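Local coordinates for voltage-sensor containing phosphatase (Ciona intestinalis, PDB 3V0D), which probably removes phosphate from membrane phosphoinositides under the control of an attached voltage sensor, as a tensin-type phosphatase paired with a C2 domain, at residues A[68-73]-A[122-127]; A[206-211]-A[255-260]; A[309-314]-A[327-332]. The protein carries 1 engineered substitution. All blocks are in the same frame, centred on the assembly; numbering follows the deposited sequence.

Interaction 1 runs into the phosphate-binding site of the tensin-type phosphatase at its S126-K127 end, where a phosphate ion is bound; interactions 2 and 3 lie in the C2 domain on the opposite side of the chain's centre. The centres of interactions 1 and 2 are about 39 Å apart, those of 1 and 3 about 29 Å, with no touch in either case. Interactions 2 and 3, with centres about 11 Å apart, meet directly because strands 202-210 and 328-335 are neighbours in one sheet. There T208 O lies 2.9 Å from K330 N, T210 OG1 lies 2.7 Å from T328 OG1, and I209 CG2 packs on F327 CE1 at 3.6 Å.

Interaction 1. Residues A[68-73]-A[122-127]; sequences RIYNLC and IAIHSK. Engineered in segment 122-127: S126 (natural residue Cys). With PO4 (phosphate ion), chain C.
Y70 N donates to A123 O over 2.8 Å, nearly straight at 167°, and I69 CA-H adds only a weak contact to the same oxygen. Parallel pairing continues through A123 N to R68 O, H125 N to Y70 O and L72 N to H125 O. On the face that carries Y70, the ring turns its edge to I122, with CE1 at 3.6 Å from I122 CG2, while the phenol OH reaches on to D109 of helix 100-115. On the other face, H125 has CG placed between its backbone N and carbonyl carbon (chi1 80°), which folds the imidazole back over strand 68-73. One ring face then lies against N71 CA, a CH-pi contact of 3.8 Å to the centroid, and I69 CG2 meets the ring edge in plane. The ring's rotation is fixed at both nitrogens: ND1 donates to a lone pair of S126 O over 3.0 Å, nearly straight at 175°, and NE2 bonds to Y78 OH. N71 OD1 accepts C73 N two residues on, an Asx turn at the strand end, and C73 SG presses on S126 C at 3.3 Å. Beyond the strand, the engineered S126 (Cys in nature) sends OG to phosphate O4 over 2.6 Å, and K127 N donates to phosphate O2 over 2.7 Å. T133 OG1 is also hydrogen-bonded to S126 OG. G128, K130 and R132 bond the ion too, which probably comes from the crystallisation liquor; the loop that follows strand 121-125 and wraps it is the P-loop of the protein tyrosine phosphatase fold.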
# COMPACT_ATOMS: atom_id res chain seq x y z
N ARG A 68 2.79 -22.62 -1.51
CA ARG A 68 3.84 -21.62 -1.32
C ARG A 68 3.23 -20.53 -0.45
O ARG A 68 2.10 -20.08 -0.72
CB ARG A 68 4.33 -21.07 -2.64
CG ARG A 68 5.58 -20.22 -2.59
CD ARG A 68 6.24 -20.25 -3.95
NE ARG A 68 7.49 -19.50 -4.02
CZ ARG A 68 8.62 -19.90 -3.46
NH1 ARG A 68 8.65 -21.03 -2.76
NH2 ARG A 68 9.72 -19.16 -3.61
N ILE A 69 3.96 -20.10 0.57
CA ILE A 69 3.51 -19.08 1.53
C ILE A 69 4.25 -17.79 1.25
O ILE A 69 5.47 -17.80 1.10
CB ILE A 69 3.82 -19.53 2.98
CG1 ILE A 69 3.36 -20.97 3.26
CG2 ILE A 69 3.25 -18.52 3.99
CD1 ILE A 69 1.88 -21.21 3.10
N TYR A 70 3.51 -16.67 1.25
CA TYR A 70 4.10 -15.35 1.10
C TYR A 70 3.85 -14.55 2.37
O TYR A 70 2.69 -14.29 2.73
CB TYR A 70 3.49 -14.63 -0.12
CG TYR A 70 3.83 -15.33 -1.41
CD1 TYR A 70 3.04 -16.35 -1.91
CD2 TYR A 70 4.99 -14.99 -2.12
CE1 TYR A 70 3.36 -17.01 -3.10
CE2 TYR A 70 5.34 -15.66 -3.30
CZ TYR A 70 4.51 -16.66 -3.77
OH TYR A 70 4.80 -17.32 -4.94
N ASN A 71 4.95 -14.17 3.03
CA ASN A 71 4.89 -13.33 4.22
C ASN A 71 5.19 -11.90 3.79
O ASN A 71 6.33 -11.61 3.39
CB ASN A 71 5.92 -13.81 5.25
CG ASN A 71 6.03 -12.88 6.43
OD1 ASN A 71 5.25 -11.94 6.58
ND2 ASN A 71 7.01 -13.11 7.28
N LEU A 72 4.19 -11.03 3.87
CA LEU A 72 4.30 -9.65 3.39
C LEU A 72 4.72 -8.67 4.49
O LEU A 72 4.71 -7.46 4.27
CB LEU A 72 3.00 -9.20 2.77
CG LEU A 72 2.71 -9.65 1.35
CD1 LEU A 72 3.07 -11.09 1.05
CD2 LEU A 72 1.31 -9.31 0.97
N CYS A 73 5.11 -9.17 5.66
CA CYS A 73 5.39 -8.27 6.79
C CYS A 73 6.86 -7.92 6.87
O CYS A 73 7.70 -8.79 7.14
CB CYS A 73 5.00 -8.93 8.11
SG CYS A 73 3.27 -9.38 8.23
N ILE A 122 -1.15 -20.72 -3.67
CA ILE A 122 -0.40 -19.68 -2.98
C ILE A 122 -1.24 -19.19 -1.82
O ILE A 122 -2.45 -19.02 -1.93
CB ILE A 122 0.01 -18.52 -3.93
CG1 ILE A 122 -1.17 -17.81 -4.58
CG2 ILE A 122 1.00 -19.04 -4.97
CD1 ILE A 122 -0.76 -16.70 -5.56
N ALA A 123 -0.56 -18.95 -0.70
CA ALA A 123 -1.20 -18.40 0.50
C ALA A 123 -0.46 -17.15 0.88
O ALA A 123 0.72 -17.21 1.25
CB ALA A 123 -1.22 -19.42 1.64
N ILE A 124 -1.15 -16.03 0.77
CA ILE A 124 -0.58 -14.71 1.00
C ILE A 124 -1.06 -14.22 2.35
O ILE A 124 -2.26 -14.26 2.64
CB ILE A 124 -0.97 -13.76 -0.14
CG1 ILE A 124 -0.45 -14.33 -1.48
CG2 ILE A 124 -0.43 -12.37 0.10
CD1 ILE A 124 -0.99 -13.68 -2.73
N HIS A 125 -0.13 -13.78 3.18
CA HIS A 125 -0.49 -13.23 4.48
C HIS A 125 0.27 -11.99 4.79
O HIS A 125 1.37 -11.74 4.29
CB HIS A 125 -0.35 -14.26 5.63
CG HIS A 125 1.05 -14.46 6.13
ND1 HIS A 125 1.65 -13.59 7.02
CD2 HIS A 125 1.96 -15.43 5.87
CE1 HIS A 125 2.88 -14.02 7.27
NE2 HIS A 125 3.09 -15.14 6.60
N SER A 126 -0.32 -11.21 5.70
CA SER A 126 0.33 -10.07 6.27
C SER A 126 0.11 -10.14 7.79
O SER A 126 0.32 -11.22 8.35
CB SER A 126 -0.08 -8.78 5.56
OG SER A 126 -1.48 -8.73 5.35
N LYS A 127 -0.28 -9.05 8.46
CA LYS A 127 -0.60 -9.15 9.89
C LYS A 127 -2.05 -9.61 10.00
O LYS A 127 -2.33 -10.70 10.52
CB LYS A 127 -0.37 -7.81 10.60
CG LYS A 127 -0.66 -7.87 12.07
CD LYS A 127 -0.37 -6.55 12.80
CE LYS A 127 -0.68 -6.71 14.28
NZ LYS A 127 -0.34 -5.51 15.10
P PO4 C . -2.42 -6.05 6.98
O1 PO4 C . -2.61 -4.57 7.34
O2 PO4 C . -1.29 -6.59 7.83
O3 PO4 C . -3.71 -6.76 7.31
O4 PO4 C . -2.10 -6.17 5.55

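Interaction 2. Residues A[206-211]-A[255-260]; sequences GVTITA and CVTCEV
T208 and T257 stand side by side and point the same way, at a non-hydrogen-bonded pair of two antiparallel strands. In the T257 conformer considered here, its CG2 lies 3.7 Å from T208 OG1, so the hydroxyl of one threonine faces the methyl of the other. The opposite face of the pair is apolar. V207 has CG1 between its backbone N and carbonyl carbon (chi1 54°), which leans this methyl across to C258 CB at 3.8 Å and V260 CG2 at 4.0 Å. Further along, V256 CG2 takes up the equivalent position and meets I209 CB at 3.8 Å. This greasy face looks into the sandwich of the PTEN-type C2 domain, where V207 and V260 touch M225 and I209 touches L223, both from strand 223-229 of the second sheet. V207 and C258 exchange two backbone hydrogen bonds, as do I209 and V256; the shortest, C258 N to V207 O, measures 2.8 Å. Beside the bonded pairs, CA-H groups lean on carbonyls; at the end of the ladder G206 CA comes within 3.2 Å of C258 O. V260 CG2 also lies against the G206 backbone, 3.9 Å from its CA.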
# COMPACT_ATOMS: atom_id res chain seq x y z
N GLY A 206 8.05 21.75 -5.72
CA GLY A 206 6.96 22.46 -5.07
C GLY A 206 5.90 21.51 -4.54
O GLY A 206 5.75 20.37 -5.03
N VAL A 207 5.16 21.98 -3.53
CA VAL A 207 4.00 21.28 -3.02
C VAL A 207 2.89 22.29 -2.81
O VAL A 207 3.14 23.38 -2.28
CB VAL A 207 4.33 20.43 -1.74
CG1 VAL A 207 4.99 21.27 -0.60
CG2 VAL A 207 3.10 19.68 -1.25
N THR A 208 1.68 21.93 -3.23
CA THR A 208 0.51 22.79 -3.14
C THR A 208 -0.59 22.00 -2.45
O THR A 208 -0.87 20.88 -2.88
CB THR A 208 0.04 23.22 -4.54
OG1 THR A 208 1.15 23.88 -5.18
CG2 THR A 208 -1.15 24.18 -4.47
N ILE A 209 -1.19 22.58 -1.41
CA ILE A 209 -2.26 21.93 -0.69
C ILE A 209 -3.48 22.84 -0.72
O ILE A 209 -3.41 23.99 -0.28
CB ILE A 209 -1.88 21.63 0.77
CG1 ILE A 209 -0.54 20.88 0.83
CG2 ILE A 209 -3.00 20.90 1.48
CD1 ILE A 209 -0.01 20.63 2.25
N THR A 210 -4.58 22.32 -1.24
CA THR A 210 -5.85 23.05 -1.31
C THR A 210 -6.77 22.66 -0.17
O THR A 210 -6.63 21.59 0.40
CB THR A 210 -6.55 22.80 -2.65
OG1 THR A 210 -6.86 21.40 -2.78
CG2 THR A 210 -5.67 23.28 -3.80
N ALA A 211 -7.72 23.55 0.15
CA ALA A 211 -8.64 23.36 1.28
C ALA A 211 -7.88 23.25 2.59
O ALA A 211 -8.13 22.36 3.40
CB ALA A 211 -9.63 22.19 1.06
N CYS A 255 -5.46 28.03 0.17
CA CYS A 255 -4.40 27.12 -0.28
C CYS A 255 -3.03 27.57 0.21
O CYS A 255 -2.79 28.75 0.51
CB CYS A 255 -4.38 26.88 -1.78
SG CYS A 255 -3.90 28.33 -2.64
N VAL A 256 -2.15 26.59 0.33
CA VAL A 256 -0.73 26.89 0.56
C VAL A 256 0.07 26.33 -0.60
O VAL A 256 -0.24 25.27 -1.16
CB VAL A 256 -0.18 26.36 1.91
CG1 VAL A 256 -0.75 27.09 3.09
CG2 VAL A 256 -0.39 24.91 2.01
N THR A 257 1.08 27.11 -0.96
CA THR A 257 2.04 26.74 -1.96
C THR A 257 3.43 26.85 -1.32
O THR A 257 3.73 27.86 -0.69
CB THR A 257 1.86 27.66 -3.18
OG1 THR A 257 0.46 27.73 -3.52
CG2 THR A 257 2.61 27.12 -4.34
N CYS A 258 4.27 25.85 -1.51
CA CYS A 258 5.57 25.84 -0.90
C CYS A 258 6.61 25.45 -1.91
O CYS A 258 6.52 24.37 -2.49
CB CYS A 258 5.50 24.91 0.31
SG CYS A 258 6.75 25.18 1.47
N GLU A 259 7.58 26.32 -2.14
CA GLU A 259 8.72 25.96 -2.93
C GLU A 259 9.56 24.98 -2.14
O GLU A 259 9.86 25.24 -0.96
CB GLU A 259 9.54 27.19 -3.27
CG GLU A 259 10.76 26.84 -4.07
CD GLU A 259 11.68 28.01 -4.28
OE1 GLU A 259 11.29 29.16 -3.99
OE2 GLU A 259 12.80 27.76 -4.77
N VAL A 260 9.92 23.87 -2.76
CA VAL A 260 10.74 22.85 -2.13
C VAL A 260 12.17 23.05 -2.63
O VAL A 260 12.40 23.05 -3.85
CB VAL A 260 10.19 21.47 -2.47
CG1 VAL A 260 11.13 20.36 -1.98
CG2 VAL A 260 8.79 21.30 -1.88

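Interaction 3. Residues A[309-314]-A[327-332]; sequences EEIDNP and FTVKLT
I311 points its side chain at strand 328-335, and its tip does nearly all the touching. From CB, the CG2 branch turns back along its own loop and rests on P314 CD at 3.7 Å. The other branch, CG1, lies anti to the carbonyl carbon (chi1 -59°) and runs on almost straight (chi2 165°), carrying CD1 across to the other segment. CD1 rests against two side chains there: V329 CG2 is 3.7 Å away and F327 CE2 is 3.8 Å away. Both cross the isoleucine at about a right angle, and CD1, its tip, does the touching. P314 adds a looser touch, its CG being 4.2 Å from the same F327 CE2, and F327 CE2 is thus touched by both loop residues. No hydrogen bond joins the two segments; the contact is purely apolar and buried. The F327 ring also meets F290 edge-to-face and touches Y323. I311 packs on L306 of strand 303-307, the edge strand beside 328-335 in the C2 sheet. From the same loop, D312 OD1 bonds to S177 OG and E310 O to R180, placing this loop against helix 176-191.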
# COMPACT_ATOMS: atom_id res chain seq x y z
N GLU A 309 -9.46 11.25 -1.68
CA GLU A 309 -9.60 9.79 -1.67
C GLU A 309 -8.33 9.06 -2.07
O GLU A 309 -8.22 7.86 -1.88
CB GLU A 309 -10.70 9.43 -2.67
CG GLU A 309 -12.11 9.90 -2.31
CD GLU A 309 -12.33 11.44 -2.24
OE1 GLU A 309 -13.09 11.82 -1.30
OE2 GLU A 309 -11.80 12.22 -3.11
N GLU A 310 -7.40 9.80 -2.66
CA GLU A 310 -6.13 9.25 -3.15
C GLU A 310 -4.96 9.45 -2.21
O GLU A 310 -3.84 9.09 -2.55
CB GLU A 310 -5.77 9.90 -4.48
CG GLU A 310 -6.63 9.51 -5.67
CD GLU A 310 -6.23 10.31 -6.87
OE1 GLU A 310 -5.59 9.75 -7.78
OE2 GLU A 310 -6.52 11.53 -6.89
N ILE A 311 -5.22 10.00 -1.02
CA ILE A 311 -4.16 10.26 -0.04
C ILE A 311 -4.39 9.36 1.18
O ILE A 311 -5.53 9.16 1.59
CB ILE A 311 -4.19 11.76 0.36
CG1 ILE A 311 -4.00 12.64 -0.86
CG2 ILE A 311 -3.11 12.06 1.43
CD1 ILE A 311 -4.36 14.13 -0.65
N ASP A 312 -3.30 8.82 1.73
CA ASP A 312 -3.42 7.90 2.86
C ASP A 312 -3.68 8.68 4.13
O ASP A 312 -2.87 9.48 4.60
CB ASP A 312 -2.16 7.04 3.00
CG ASP A 312 -1.85 6.23 1.74
OD1 ASP A 312 -0.66 6.01 1.46
OD2 ASP A 312 -2.82 5.79 1.08
N ASN A 313 -4.85 8.35 4.69
CA ASN A 313 -5.47 8.79 5.96
C ASN A 313 -6.72 9.65 5.66
O ASN A 313 -7.80 9.32 6.15
CB ASN A 313 -4.52 9.45 6.99
CG ASN A 313 -3.48 8.46 7.52
OD1 ASN A 313 -3.67 7.24 7.49
ND2 ASN A 313 -2.40 9.01 8.07
N PRO A 314 -6.61 10.69 4.81
CA PRO A 314 -7.82 11.40 4.38
C PRO A 314 -8.75 10.50 3.55
O PRO A 314 -9.92 10.85 3.40
CB PRO A 314 -7.27 12.53 3.50
CG PRO A 314 -5.87 12.76 4.01
CD PRO A 314 -5.40 11.33 4.26
N PHE A 327 -9.98 19.01 -0.73
CA PHE A 327 -8.61 18.84 -0.23
C PHE A 327 -7.80 18.02 -1.23
O PHE A 327 -8.18 16.91 -1.59
CB PHE A 327 -8.66 18.12 1.11
CG PHE A 327 -7.29 17.92 1.71
CD1 PHE A 327 -6.69 18.95 2.43
CD2 PHE A 327 -6.60 16.70 1.60
CE1 PHE A 327 -5.42 18.78 2.98
CE2 PHE A 327 -5.35 16.53 2.16
CZ PHE A 327 -4.76 17.57 2.86
N THR A 328 -6.70 18.61 -1.67
CA THR A 328 -5.79 17.95 -2.63
C THR A 328 -4.36 18.30 -2.29
O THR A 328 -4.09 19.34 -1.68
CB THR A 328 -6.07 18.36 -4.13
OG1 THR A 328 -5.62 19.69 -4.38
CG2 THR A 328 -7.53 18.21 -4.51
N VAL A 329 -3.44 17.44 -2.72
CA VAL A 329 -2.01 17.70 -2.63
C VAL A 329 -1.42 17.50 -4.02
O VAL A 329 -1.66 16.47 -4.64
CB VAL A 329 -1.31 16.77 -1.62
CG1 VAL A 329 0.20 17.07 -1.58
CG2 VAL A 329 -1.93 16.95 -0.21
N LYS A 330 -0.66 18.49 -4.49
CA LYS A 330 0.02 18.45 -5.78
C LYS A 330 1.53 18.60 -5.54
O LYS A 330 1.95 19.57 -4.91
CB LYS A 330 -0.48 19.56 -6.70
CG LYS A 330 0.31 19.66 -7.98
CD LYS A 330 -0.22 20.71 -8.92
CE LYS A 330 0.12 22.09 -8.45
NZ LYS A 330 -0.20 23.05 -9.54
N LEU A 331 2.32 17.66 -6.08
CA LEU A 331 3.76 17.84 -6.17
C LEU A 331 4.12 18.31 -7.55
O LEU A 331 3.63 17.75 -8.55
CB LEU A 331 4.52 16.54 -5.89
CG LEU A 331 4.27 15.90 -4.54
CD1 LEU A 331 5.05 14.60 -4.43
CD2 LEU A 331 4.65 16.85 -3.42
N THR A 332 4.96 19.33 -7.62
CA THR A 332 5.56 19.80 -8.87
C THR A 332 6.98 19.25 -8.94
O THR A 332 7.69 19.23 -7.94
CB THR A 332 5.54 21.33 -8.90
OG1 THR A 332 4.18 21.77 -8.77
CG2 THR A 332 6.15 21.90 -10.18